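Glycerol dehydratase (Clostridium butyricum, PDB 1R8W) probably acts as a glycyl-radical lyase that removes water from glycerol. Local coordinates at residues R418-E423 / A541-S546; A454-L459 / K489-Q494; H733-V738 / I758-G763. All coordinates share one frame; numbering follows the deposited sequence.

Contact 1 of 3, residues R418-E423 / A541-S546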
ATOM      1  N   ARG A 418      29.517  -8.787  -3.205  1.00 19.83           N
ATOM      2  CA  ARG A 418      28.156  -8.505  -2.763  1.00 18.92           C
ATOM      3  C   ARG A 418      27.275  -8.127  -3.949  1.00 18.66           C
ATOM      4  O   ARG A 418      26.108  -7.790  -3.782  1.00 19.74           O
ATOM      5  CB  ARG A 418      28.135  -7.378  -1.723  1.00 17.26           C
ATOM      6  CG  ARG A 418      28.580  -7.805  -0.331  1.00 17.73           C
ATOM      7  CD  ARG A 418      27.625  -8.821   0.278  1.00 17.03           C
ATOM      8  NE  ARG A 418      28.060  -9.254   1.601  1.00 17.57           N
ATOM      9  CZ  ARG A 418      27.350 -10.031   2.417  1.00 19.84           C
ATOM     10  NH1 ARG A 418      26.152 -10.471   2.051  1.00 17.69           N
ATOM     11  NH2 ARG A 418      27.842 -10.370   3.605  1.00 19.14           N
ATOM     12  N   GLY A 419      27.842  -8.168  -5.149  1.00 17.93           N
ATOM     13  CA  GLY A 419      27.055  -7.849  -6.323  1.00 17.14           C
ATOM     14  C   GLY A 419      27.404  -6.600  -7.111  1.00 18.24           C
ATOM     15  O   GLY A 419      26.837  -6.393  -8.183  1.00 19.25           O
ATOM     16  N   LEU A 420      28.309  -5.762  -6.613  1.00 17.02           N
ATOM     17  CA  LEU A 420      28.649  -4.557  -7.359  1.00 18.75           C
ATOM     18  C   LEU A 420      29.624  -4.888  -8.475  1.00 19.56           C
ATOM     19  O   LEU A 420      30.422  -5.813  -8.353  1.00 21.10           O
ATOM     20  CB  LEU A 420      29.298  -3.497  -6.461  1.00 17.93           C
ATOM     21  CG  LEU A 420      28.734  -3.102  -5.097  1.00 19.12           C
ATOM     22  CD1 LEU A 420      29.232  -1.708  -4.760  1.00 16.15           C
ATOM     23  CD2 LEU A 420      27.237  -3.113  -5.106  1.00 20.16           C
ATOM     24  N   THR A 421      29.554  -4.139  -9.568  1.00 18.54           N
ATOM     25  CA  THR A 421      30.488  -4.350 -10.660  1.00 18.99           C
ATOM     26  C   THR A 421      31.832  -3.856 -10.128  1.00 20.29           C
ATOM     27  O   THR A 421      31.886  -3.123  -9.135  1.00 21.14           O
ATOM     28  CB  THR A 421      30.121  -3.512 -11.892  1.00 18.37           C
ATOM     29  OG1 THR A 421      30.009  -2.136 -11.510  1.00 20.95           O
ATOM     30  CG2 THR A 421      28.807  -3.971 -12.487  1.00 14.77           C
ATOM     31  N   LEU A 422      32.917  -4.252 -10.775  1.00 19.88           N
ATOM     32  CA  LEU A 422      34.234  -3.822 -10.335  1.00 20.13           C
ATOM     33  C   LEU A 422      34.368  -2.292 -10.414  1.00 20.73           C
ATOM     34  O   LEU A 422      35.026  -1.672  -9.577  1.00 22.24           O
ATOM     35  CB  LEU A 422      35.302  -4.501 -11.186  1.00 19.76           C
ATOM     36  CG  LEU A 422      36.765  -4.160 -10.915  1.00 20.97           C
ATOM     37  CD1 LEU A 422      37.102  -4.402  -9.459  1.00 19.41           C
ATOM     38  CD2 LEU A 422      37.637  -5.013 -11.826  1.00 20.87           C
ATOM     39  N   GLU A 423      33.737  -1.687 -11.414  1.00 20.35           N
ATOM     40  CA  GLU A 423      33.786  -0.237 -11.581  1.00 22.70           C
ATOM     41  C   GLU A 423      33.063   0.512 -10.460  1.00 21.98           C
ATOM     42  O   GLU A 423      33.570   1.520  -9.970  1.00 21.96           O
ATOM     43  CB  GLU A 423      33.199   0.169 -12.936  1.00 25.03           C
ATOM     44  CG  GLU A 423      34.067  -0.224 -14.124  1.00 33.11           C
ATOM     45  CD  GLU A 423      34.023  -1.718 -14.438  1.00 38.30           C
ATOM     46  OE1 GLU A 423      34.986  -2.216 -15.065  1.00 39.60           O
ATOM     47  OE2 GLU A 423      33.026  -2.392 -14.076  1.00 39.72           O
ATOM     48  N   ALA A 541      16.325   1.597  -6.020  1.00 17.80           N
ATOM     49  CA  ALA A 541      17.779   1.628  -6.141  1.00 19.03           C
ATOM     50  C   ALA A 541      18.358   0.410  -6.852  1.00 20.09           C
ATOM     51  O   ALA A 541      17.817  -0.692  -6.777  1.00 21.95           O
ATOM     52  CB  ALA A 541      18.421   1.771  -4.766  1.00 16.62           C
ATOM     53  N   GLU A 542      19.472   0.635  -7.538  1.00 20.18           N
ATOM     54  CA  GLU A 542      20.177  -0.406  -8.262  1.00 20.55           C
ATOM     55  C   GLU A 542      20.628  -1.458  -7.254  1.00 19.49           C
ATOM     56  O   GLU A 542      20.446  -2.654  -7.463  1.00 17.16           O
ATOM     57  CB  GLU A 542      21.388   0.216  -8.966  1.00 24.66           C
ATOM     58  CG  GLU A 542      22.315  -0.760  -9.670  1.00 32.63           C
ATOM     59  CD  GLU A 542      21.639  -1.493 -10.812  1.00 37.40           C
ATOM     60  OE1 GLU A 542      21.036  -0.816 -11.672  1.00 40.36           O
ATOM     61  OE2 GLU A 542      21.714  -2.743 -10.852  1.00 40.31           O
ATOM     62  N   TYR A 543      21.207  -0.993  -6.151  1.00 18.50           N
ATOM     63  CA  TYR A 543      21.700  -1.874  -5.097  1.00 17.63           C
ATOM     64  C   TYR A 543      20.891  -1.709  -3.814  1.00 18.23           C
ATOM     65  O   TYR A 543      20.621  -0.590  -3.379  1.00 20.21           O
ATOM     66  CB  TYR A 543      23.173  -1.574  -4.802  1.00 16.47           C
ATOM     67  CG  TYR A 543      24.097  -1.714  -5.991  1.00 14.38           C
ATOM     68  CD1 TYR A 543      24.801  -0.614  -6.482  1.00 13.70           C
ATOM     69  CD2 TYR A 543      24.293  -2.951  -6.608  1.00 13.92           C
ATOM     70  CE1 TYR A 543      25.681  -0.741  -7.557  1.00 14.95           C
ATOM     71  CE2 TYR A 543      25.167  -3.090  -7.686  1.00 14.09           C
ATOM     72  CZ  TYR A 543      25.860  -1.981  -8.154  1.00 15.28           C
ATOM     73  OH  TYR A 543      26.737  -2.110  -9.205  1.00 14.29           O
ATOM     74  N   ASN A 544      20.531  -2.832  -3.200  1.00 18.45           N
ATOM     75  CA  ASN A 544      19.748  -2.834  -1.969  1.00 17.65           C
ATOM     76  C   ASN A 544      20.328  -3.747  -0.878  1.00 17.79           C
ATOM     77  O   ASN A 544      20.588  -4.928  -1.116  1.00 17.87           O
ATOM     78  CB  ASN A 544      18.312  -3.265  -2.283  1.00 17.26           C
ATOM     79  CG  ASN A 544      17.516  -2.182  -2.969  1.00 16.39           C
ATOM     80  OD1 ASN A 544      17.103  -1.217  -2.339  1.00 19.59           O
ATOM     81  ND2 ASN A 544      17.304  -2.330  -4.268  1.00 17.71           N
ATOM     82  N   PHE A 545      20.526  -3.199   0.317  1.00 17.27           N
ATOM     83  CA  PHE A 545      21.049  -3.979   1.436  1.00 18.14           C
ATOM     84  C   PHE A 545      20.392  -3.565   2.748  1.00 17.33           C
ATOM     85  O   PHE A 545      19.597  -2.636   2.788  1.00 19.46           O
ATOM     86  CB  PHE A 545      22.566  -3.787   1.587  1.00 15.95           C
ATOM     87  CG  PHE A 545      23.353  -4.099   0.349  1.00 18.06           C
ATOM     88  CD1 PHE A 545      23.750  -3.079  -0.515  1.00 20.70           C
ATOM     89  CD2 PHE A 545      23.710  -5.411   0.047  1.00 18.49           C
ATOM     90  CE1 PHE A 545      24.500  -3.365  -1.669  1.00 20.22           C
ATOM     91  CE2 PHE A 545      24.456  -5.707  -1.100  1.00 17.41           C
ATOM     92  CZ  PHE A 545      24.852  -4.681  -1.958  1.00 16.23           C
ATOM     93  N   SER A 546      20.725  -4.287   3.811  1.00 17.04           N
ATOM     94  CA  SER A 546      20.268  -3.996   5.168  1.00 16.48           C
ATOM     95  C   SER A 546      21.495  -4.361   5.998  1.00 17.13           C
ATOM     96  O   SER A 546      22.053  -5.448   5.825  1.00 19.14           O
ATOM     97  CB  SER A 546      19.074  -4.865   5.560  1.00 15.97           C
ATOM     98  OG  SER A 546      17.910  -4.472   4.858  1.00 18.19           O
TER
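The phenol oxygen of Tyr543 meets two groups at the start of helix 422-426. Thr421 N points at Tyr543 OH over a weak, long 3.5 Å bond (160° at the hydrogen), and Asp424 OD2 is the other hydrogen-bond partner of the same hydroxyl group. Tyrosine suits this place because its ring is greasy while its tip can meet a helix N-terminus. Leu420 CD2 lies over one face of the ring, 3.2 Å from the Tyr543 centroid and 12° off the normal, a CH-pi contact, and the CG of Glu542 covers the opposite face. Leu420 CD2 also reaches the edge of Phe545, 4.2 Å from its CZ, so one branch of Leu420 serves both rings. With CG anti to its own carbonyl carbon (chi1 -47°), Leu420 swings this branch between them. Arg418 contributes backbone and CB here, its O lying 3.8 Å from Phe545 CE2 at the ring edge, while its guanidinium turns away to Asn625. Gly419, with positive phi, can reverse the chain where a side chain would strike the preceding carbonyl. A Schellman motif closing helix 408-416, followed at once by the Thr421 N-cap of helix 422-426, is thus packed against strand 543-551, which runs beside strand 442-443.

Contact 2 of 3, residues A454-L459 / K489-Q494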
ATOM      1  N   ALA A 454      27.818 -10.150  23.371  1.00 19.61           N
ATOM      2  CA  ALA A 454      28.145 -10.617  24.717  1.00 19.45           C
ATOM      3  C   ALA A 454      26.908 -11.200  25.390  1.00 20.48           C
ATOM      4  O   ALA A 454      26.988 -12.148  26.172  1.00 20.58           O
ATOM      5  CB  ALA A 454      28.696  -9.464  25.545  1.00 18.15           C
ATOM      6  N   ARG A 455      25.761 -10.623  25.064  1.00 21.06           N
ATOM      7  CA  ARG A 455      24.486 -11.048  25.618  1.00 22.30           C
ATOM      8  C   ARG A 455      24.159 -12.496  25.238  1.00 22.35           C
ATOM      9  O   ARG A 455      23.498 -13.207  25.989  1.00 22.42           O
ATOM     10  CB  ARG A 455      23.397 -10.111  25.107  1.00 24.13           C
ATOM     11  CG  ARG A 455      22.166 -10.055  25.957  1.00 27.75           C
ATOM     12  CD  ARG A 455      22.371  -9.227  27.208  1.00 28.33           C
ATOM     13  NE  ARG A 455      21.095  -9.076  27.895  1.00 33.43           N
ATOM     14  CZ  ARG A 455      20.437 -10.072  28.482  1.00 35.04           C
ATOM     15  NH1 ARG A 455      20.939 -11.297  28.484  1.00 38.35           N
ATOM     16  NH2 ARG A 455      19.251  -9.851  29.032  1.00 38.00           N
ATOM     17  N   ILE A 456      24.628 -12.931  24.073  1.00 22.74           N
ATOM     18  CA  ILE A 456      24.377 -14.292  23.612  1.00 22.96           C
ATOM     19  C   ILE A 456      25.195 -15.280  24.427  1.00 23.90           C
ATOM     20  O   ILE A 456      24.743 -16.391  24.712  1.00 23.42           O
ATOM     21  CB  ILE A 456      24.719 -14.448  22.107  1.00 23.26           C
ATOM     22  CG1 ILE A 456      23.780 -13.573  21.275  1.00 24.66           C
ATOM     23  CG2 ILE A 456      24.570 -15.902  21.670  1.00 21.74           C
ATOM     24  CD1 ILE A 456      22.305 -13.842  21.528  1.00 21.82           C
ATOM     25  N   VAL A 457      26.406 -14.869  24.796  1.00 23.95           N
ATOM     26  CA  VAL A 457      27.281 -15.701  25.607  1.00 22.62           C
ATOM     27  C   VAL A 457      26.577 -15.917  26.943  1.00 23.33           C
ATOM     28  O   VAL A 457      26.584 -17.010  27.499  1.00 23.36           O
ATOM     29  CB  VAL A 457      28.636 -15.003  25.849  1.00 22.24           C
ATOM     30  CG1 VAL A 457      29.455 -15.781  26.857  1.00 21.10           C
ATOM     31  CG2 VAL A 457      29.397 -14.884  24.534  1.00 21.70           C
ATOM     32  N   GLU A 458      25.949 -14.860  27.438  1.00 24.46           N
ATOM     33  CA  GLU A 458      25.236 -14.914  28.701  1.00 26.32           C
ATOM     34  C   GLU A 458      24.042 -15.864  28.597  1.00 27.58           C
ATOM     35  O   GLU A 458      23.793 -16.653  29.514  1.00 27.02           O
ATOM     36  CB  GLU A 458      24.776 -13.502  29.085  1.00 27.68           C
ATOM     37  CG  GLU A 458      24.230 -13.369  30.490  1.00 28.82           C
ATOM     38  CD  GLU A 458      24.020 -11.920  30.893  1.00 30.24           C
ATOM     39  OE1 GLU A 458      23.603 -11.670  32.044  1.00 33.01           O
ATOM     40  OE2 GLU A 458      24.273 -11.028  30.057  1.00 31.17           O
ATOM     41  N   LEU A 459      23.312 -15.792  27.482  1.00 27.04           N
ATOM     42  CA  LEU A 459      22.152 -16.662  27.273  1.00 26.06           C
ATOM     43  C   LEU A 459      22.570 -18.116  27.047  1.00 26.51           C
ATOM     44  O   LEU A 459      21.815 -19.037  27.351  1.00 25.66           O
ATOM     45  CB  LEU A 459      21.311 -16.199  26.072  1.00 25.25           C
ATOM     46  CG  LEU A 459      20.137 -15.217  26.212  1.00 26.78           C
ATOM     47  CD1 LEU A 459      19.545 -15.292  27.617  1.00 25.75           C
ATOM     48  CD2 LEU A 459      20.602 -13.806  25.906  1.00 26.95           C
ATOM     49  N   LYS A 489      27.618 -25.086  19.922  1.00 31.82           N
ATOM     50  CA  LYS A 489      26.352 -25.428  19.292  1.00 32.26           C
ATOM     51  C   LYS A 489      25.205 -24.694  19.970  1.00 30.77           C
ATOM     52  O   LYS A 489      24.247 -24.291  19.313  1.00 31.02           O
ATOM     53  CB  LYS A 489      26.113 -26.935  19.356  1.00 35.96           C
ATOM     54  CG  LYS A 489      27.117 -27.723  18.546  1.00 42.94           C
ATOM     55  CD  LYS A 489      26.767 -29.195  18.497  1.00 47.13           C
ATOM     56  CE  LYS A 489      27.723 -29.934  17.573  1.00 50.18           C
ATOM     57  NZ  LYS A 489      27.391 -31.382  17.477  1.00 53.51           N
ATOM     58  N   ALA A 490      25.302 -24.525  21.286  1.00 26.93           N
ATOM     59  CA  ALA A 490      24.265 -23.829  22.029  1.00 25.91           C
ATOM     60  C   ALA A 490      24.374 -22.334  21.732  1.00 25.27           C
ATOM     61  O   ALA A 490      23.375 -21.623  21.675  1.00 24.36           O
ATOM     62  CB  ALA A 490      24.428 -24.089  23.515  1.00 25.32           C
ATOM     63  N   TYR A 491      25.605 -21.877  21.542  1.00 25.05           N
ATOM     64  CA  TYR A 491      25.894 -20.481  21.236  1.00 25.24           C
ATOM     65  C   TYR A 491      25.294 -20.120  19.876  1.00 26.24           C
ATOM     66  O   TYR A 491      24.672 -19.070  19.717  1.00 26.15           O
ATOM     67  CB  TYR A 491      27.408 -20.287  21.213  1.00 23.74           C
ATOM     68  CG  TYR A 491      27.895 -18.968  20.668  1.00 21.57           C
ATOM     69  CD1 TYR A 491      27.795 -17.796  21.415  1.00 20.91           C
ATOM     70  CD2 TYR A 491      28.519 -18.906  19.423  1.00 21.35           C
ATOM     71  CE1 TYR A 491      28.317 -16.594  20.933  1.00 20.85           C
ATOM     72  CE2 TYR A 491      29.039 -17.720  18.935  1.00 20.42           C
ATOM     73  CZ  TYR A 491      28.937 -16.569  19.690  1.00 20.13           C
ATOM     74  OH  TYR A 491      29.472 -15.406  19.197  1.00 20.83           O
ATOM     75  N   LYS A 492      25.488 -21.001  18.900  1.00 26.26           N
ATOM     76  CA  LYS A 492      24.956 -20.784  17.566  1.00 26.96           C
ATOM     77  C   LYS A 492      23.427 -20.814  17.579  1.00 26.67           C
ATOM     78  O   LYS A 492      22.774 -20.051  16.862  1.00 26.43           O
ATOM     79  CB  LYS A 492      25.481 -21.849  16.603  1.00 28.77           C
ATOM     80  CG  LYS A 492      24.932 -21.698  15.193  1.00 34.37           C
ATOM     81  CD  LYS A 492      25.464 -22.760  14.247  1.00 38.17           C
ATOM     82  CE  LYS A 492      24.720 -22.706  12.916  1.00 41.55           C
ATOM     83  NZ  LYS A 492      25.120 -23.814  12.000  1.00 44.21           N
ATOM     84  N   ALA A 493      22.856 -21.693  18.398  1.00 26.08           N
ATOM     85  CA  ALA A 493      21.405 -21.810  18.495  1.00 24.74           C
ATOM     86  C   ALA A 493      20.787 -20.541  19.088  1.00 24.80           C
ATOM     87  O   ALA A 493      19.691 -20.130  18.690  1.00 24.69           O
ATOM     88  CB  ALA A 493      21.034 -23.021  19.331  1.00 23.24           C
ATOM     89  N   GLN A 494      21.478 -19.921  20.040  1.00 23.43           N
ATOM     90  CA  GLN A 494      20.967 -18.692  20.636  1.00 25.37           C
ATOM     91  C   GLN A 494      21.108 -17.559  19.617  1.00 25.85           C
ATOM     92  O   GLN A 494      20.205 -16.739  19.449  1.00 27.00           O
ATOM     93  CB  GLN A 494      21.742 -18.337  21.908  1.00 24.45           C
ATOM     94  CG  GLN A 494      21.498 -19.252  23.098  1.00 24.03           C
ATOM     95  CD  GLN A 494      20.076 -19.184  23.624  1.00 25.63           C
ATOM     96  OE1 GLN A 494      19.458 -18.122  23.651  1.00 27.23           O
ATOM     97  NE2 GLN A 494      19.555 -20.321  24.065  1.00 25.46           N
TER
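Ile456 and Val457 face Tyr491 and Gln494 in a helix-helix packing of the short helix 453-461 against the long helix 484-516. The axes of the local segments pass 9.0 Å apart with their directions 121° from each other. The tight part of the contact centres on Ile456. Its CG2 branch, set anti to the backbone N while CG1 lies beside it (chi1 -65°), enters between Tyr491 and Gln494, reaching Tyr491 CD1 at 3.7 Å and the aliphatic CB of Gln494 at 3.7 Å. A branched isoleucine fits because it offers a methyl close to the backbone. Val457 CG2 adds a slacker touch, 4.1 Å from Tyr491 CE1, and Ile556 of helix 553-569 packs on both residues. The Tyr491 hydroxyl travels past this apolar patch to bond the carbonyl of Gly616, which explains tyrosine in a buried place. By contrast, Lys489 and Lys492 of helix 484-516 are exposed, Lys492 touching helix 607-625. Gln494 is buried although polar: its chain bends at chi2, its NE2 is satisfied by Pro473 O and Thr475 OG1, and its OE1 lies 3.6 Å from Leu459 CB, an oxygen against a hydrocarbon.

Contact 3 of 3, residues H733-V738 / I758-G763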
ATOM      1  N   HIS A 733      39.467  -1.088   8.422  1.00 20.18           N
ATOM      2  CA  HIS A 733      39.555   0.309   8.796  1.00 20.23           C
ATOM      3  C   HIS A 733      40.311   0.496  10.110  1.00 20.35           C
ATOM      4  O   HIS A 733      40.480  -0.442  10.889  1.00 20.54           O
ATOM      5  CB  HIS A 733      38.123   0.863   8.918  1.00 20.45           C
ATOM      6  CG  HIS A 733      37.905   1.759  10.100  1.00 21.40           C
ATOM      7  ND1 HIS A 733      37.935   3.135  10.011  1.00 22.86           N
ATOM      8  CD2 HIS A 733      37.675   1.473  11.404  1.00 21.45           C
ATOM      9  CE1 HIS A 733      37.731   3.658  11.206  1.00 22.44           C
ATOM     10  NE2 HIS A 733      37.570   2.671  12.069  1.00 25.07           N
ATOM     11  N   VAL A 734      40.762   1.720  10.343  1.00 19.55           N
ATOM     12  CA  VAL A 734      41.453   2.065  11.569  1.00 19.69           C
ATOM     13  C   VAL A 734      41.447   3.582  11.679  1.00 20.85           C
ATOM     14  O   VAL A 734      41.491   4.285  10.670  1.00 21.66           O
ATOM     15  CB  VAL A 734      42.909   1.541  11.583  1.00 20.05           C
ATOM     16  CG1 VAL A 734      43.753   2.272  10.545  1.00 18.26           C
ATOM     17  CG2 VAL A 734      43.498   1.706  12.978  1.00 18.82           C
ATOM     18  N   GLN A 735      41.364   4.081  12.907  1.00 20.46           N
ATOM     19  CA  GLN A 735      41.357   5.516  13.160  1.00 20.34           C
ATOM     20  C   GLN A 735      42.049   5.720  14.495  1.00 21.68           C
ATOM     21  O   GLN A 735      42.015   4.833  15.351  1.00 22.83           O
ATOM     22  CB  GLN A 735      39.925   6.036  13.208  1.00 18.00           C
ATOM     23  CG  GLN A 735      39.085   5.401  14.289  1.00 18.35           C
ATOM     24  CD  GLN A 735      37.609   5.631  14.076  1.00 19.05           C
ATOM     25  OE1 GLN A 735      36.795   5.379  14.965  1.00 22.12           O
ATOM     26  NE2 GLN A 735      37.251   6.107  12.887  1.00 17.01           N
ATOM     27  N   PHE A 736      42.667   6.881  14.686  1.00 22.08           N
ATOM     28  CA  PHE A 736      43.397   7.128  15.918  1.00 22.29           C
ATOM     29  C   PHE A 736      43.077   8.374  16.731  1.00 23.52           C
ATOM     30  O   PHE A 736      42.828   9.453  16.186  1.00 22.78           O
ATOM     31  CB  PHE A 736      44.902   7.169  15.639  1.00 20.56           C
ATOM     32  CG  PHE A 736      45.382   6.117  14.694  1.00 21.08           C
ATOM     33  CD1 PHE A 736      45.337   6.327  13.323  1.00 21.45           C
ATOM     34  CD2 PHE A 736      45.887   4.917  15.172  1.00 19.37           C
ATOM     35  CE1 PHE A 736      45.790   5.355  12.440  1.00 21.80           C
ATOM     36  CE2 PHE A 736      46.340   3.939  14.296  1.00 20.14           C
ATOM     37  CZ  PHE A 736      46.293   4.157  12.930  1.00 20.93           C
ATOM     38  N   ASN A 737      43.107   8.202  18.050  1.00 22.95           N
ATOM     39  CA  ASN A 737      42.939   9.298  18.983  1.00 24.73           C
ATOM     40  C   ASN A 737      44.395   9.584  19.370  1.00 26.81           C
ATOM     41  O   ASN A 737      45.167   8.657  19.619  1.00 28.62           O
ATOM     42  CB  ASN A 737      42.166   8.866  20.232  1.00 23.49           C
ATOM     43  CG  ASN A 737      40.737   9.380  20.249  1.00 22.31           C
ATOM     44  OD1 ASN A 737      40.473  10.533  19.907  1.00 21.27           O
ATOM     45  ND2 ASN A 737      39.809   8.530  20.667  1.00 20.20           N
ATOM     46  N   VAL A 738      44.782  10.852  19.378  1.00 27.65           N
ATOM     47  CA  VAL A 738      46.138  11.237  19.749  1.00 28.18           C
ATOM     48  C   VAL A 738      45.940  12.337  20.768  1.00 29.53           C
ATOM     49  O   VAL A 738      45.904  13.512  20.423  1.00 31.00           O
ATOM     50  CB  VAL A 738      46.928  11.797  18.543  1.00 27.31           C
ATOM     51  CG1 VAL A 738      48.321  12.220  18.981  1.00 27.74           C
ATOM     52  CG2 VAL A 738      47.025  10.749  17.454  1.00 27.22           C
ATOM     53  N   ILE A 758      37.969  18.357  20.780  1.00 30.04           N
ATOM     54  CA  ILE A 758      37.303  17.327  19.991  1.00 30.83           C
ATOM     55  C   ILE A 758      38.008  15.995  20.187  1.00 30.81           C
ATOM     56  O   ILE A 758      39.238  15.936  20.215  1.00 32.51           O
ATOM     57  CB  ILE A 758      37.304  17.677  18.479  1.00 31.70           C
ATOM     58  CG1 ILE A 758      36.539  18.979  18.238  1.00 31.02           C
ATOM     59  CG2 ILE A 758      36.655  16.553  17.684  1.00 31.65           C
ATOM     60  CD1 ILE A 758      35.094  18.933  18.707  1.00 31.94           C
ATOM     61  N   VAL A 759      37.227  14.928  20.320  1.00 30.11           N
ATOM     62  CA  VAL A 759      37.783  13.594  20.520  1.00 29.86           C
ATOM     63  C   VAL A 759      37.041  12.542  19.686  1.00 28.52           C
ATOM     64  O   VAL A 759      35.870  12.719  19.344  1.00 27.51           O
ATOM     65  CB  VAL A 759      37.751  13.220  22.033  1.00 30.75           C
ATOM     66  CG1 VAL A 759      37.009  11.915  22.261  1.00 32.12           C
ATOM     67  CG2 VAL A 759      39.166  13.119  22.560  1.00 32.13           C
ATOM     68  N   ARG A 760      37.730  11.450  19.363  1.00 26.69           N
ATOM     69  CA  ARG A 760      37.149  10.375  18.564  1.00 24.43           C
ATOM     70  C   ARG A 760      36.382   9.375  19.419  1.00 23.34           C
ATOM     71  O   ARG A 760      36.936   8.810  20.362  1.00 23.45           O
ATOM     72  CB  ARG A 760      38.253   9.628  17.816  1.00 25.40           C
ATOM     73  CG  ARG A 760      37.753   8.775  16.669  1.00 26.86           C
ATOM     74  CD  ARG A 760      37.140   9.663  15.587  1.00 28.72           C
ATOM     75  NE  ARG A 760      36.913   8.934  14.348  1.00 27.82           N
ATOM     76  CZ  ARG A 760      36.410   9.466  13.242  1.00 26.70           C
ATOM     77  NH1 ARG A 760      36.069  10.747  13.204  1.00 26.54           N
ATOM     78  NH2 ARG A 760      36.251   8.709  12.168  1.00 27.99           N
ATOM     79  N   VAL A 761      35.111   9.155  19.101  1.00 22.23           N
ATOM     80  CA  VAL A 761      34.315   8.184  19.852  1.00 21.99           C
ATOM     81  C   VAL A 761      34.474   6.835  19.141  1.00 21.49           C
ATOM     82  O   VAL A 761      35.303   6.024  19.536  1.00 21.65           O
ATOM     83  CB  VAL A 761      32.814   8.588  19.920  1.00 21.59           C
ATOM     84  CG1 VAL A 761      32.043   7.596  20.779  1.00 19.77           C
ATOM     85  CG2 VAL A 761      32.674   9.984  20.502  1.00 20.14           C
ATOM     86  N   ALA A 762      33.697   6.609  18.084  1.00 20.86           N
ATOM     87  CA  ALA A 762      33.782   5.367  17.314  1.00 20.75           C
ATOM     88  C   ALA A 762      33.200   5.586  15.919  1.00 21.49           C
ATOM     89  O   ALA A 762      31.987   5.460  15.708  1.00 21.40           O
ATOM     90  CB  ALA A 762      33.035   4.243  18.030  1.00 19.16           C
ATOM     91  N   GLY A 763      34.066   5.920  14.967  1.00 21.23           N
ATOM     92  CA  GLY A 763      33.613   6.159  13.608  1.00 21.49           C
ATOM     93  C   GLY A 763      33.225   7.611  13.395  1.00 22.70           C
ATOM     94  O   GLY A 763      32.767   7.996  12.318  1.00 20.63           O
TER
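Strand 733-738 and the short strand 758-760 belong to different sheets and run at 139° to each other with local axes 7.0 Å apart, and the hydrogen bonds between them pass through the side chain of Asn737. Both ends of its amide take part: Asn737 OD1 accepts Arg760 N at 2.9 Å, in the carbonyl plane on a lone pair, and Asn737 ND2 donates to Arg760 O at 2.9 Å. Asparagine suits the place because one flat group can imitate a neighbouring strand, satisfying the N-H and C=O of a single residue. Its OD1 also lies 3.2 Å from Arg760 CB. Arg760, its CG anti to the backbone N (chi1 -163°) and its chain bent at chi2, carries the guanidinium back beside Gln735. The amide of Gln735 comes to the guanidinium edge, the two planes 78° apart, and its extended chain puts the other side of that amide beside Gly763. The carbonyl carbon of Gly763 lies over one guanidinium face, offset toward its rim, and NH1 is hydrogen-bonded to Ser765 OG. Gly763 is the predicted glycyl-radical position; at its backbone angles a CB would jam against the carbonyl O of Ala762. These buried polar groups are consistent with keeping the radical residue fixed and shielded from solvent.

The three contacts lie well apart: centres are 32 Å from contact 1 to contact 2, 28 Å from contact 1 to contact 3 and 30 Å from contact 2 to contact 3. Contact 2 is nested in the chain loop that contact 1 closes, both within the pyruvate formate lyase-like range, whereas contact 3 follows in the glycine-radical range and holds the predicted radical residue Gly763. Contact 3, its centre about 14 Å from the chain centre, is the innermost; contact 1 lies 19 Å out and contact 2, 28 Å out. Neither contact 1 nor contact 2 touches contact 3, and in every pair the nearest atoms stay about 16 Å apart.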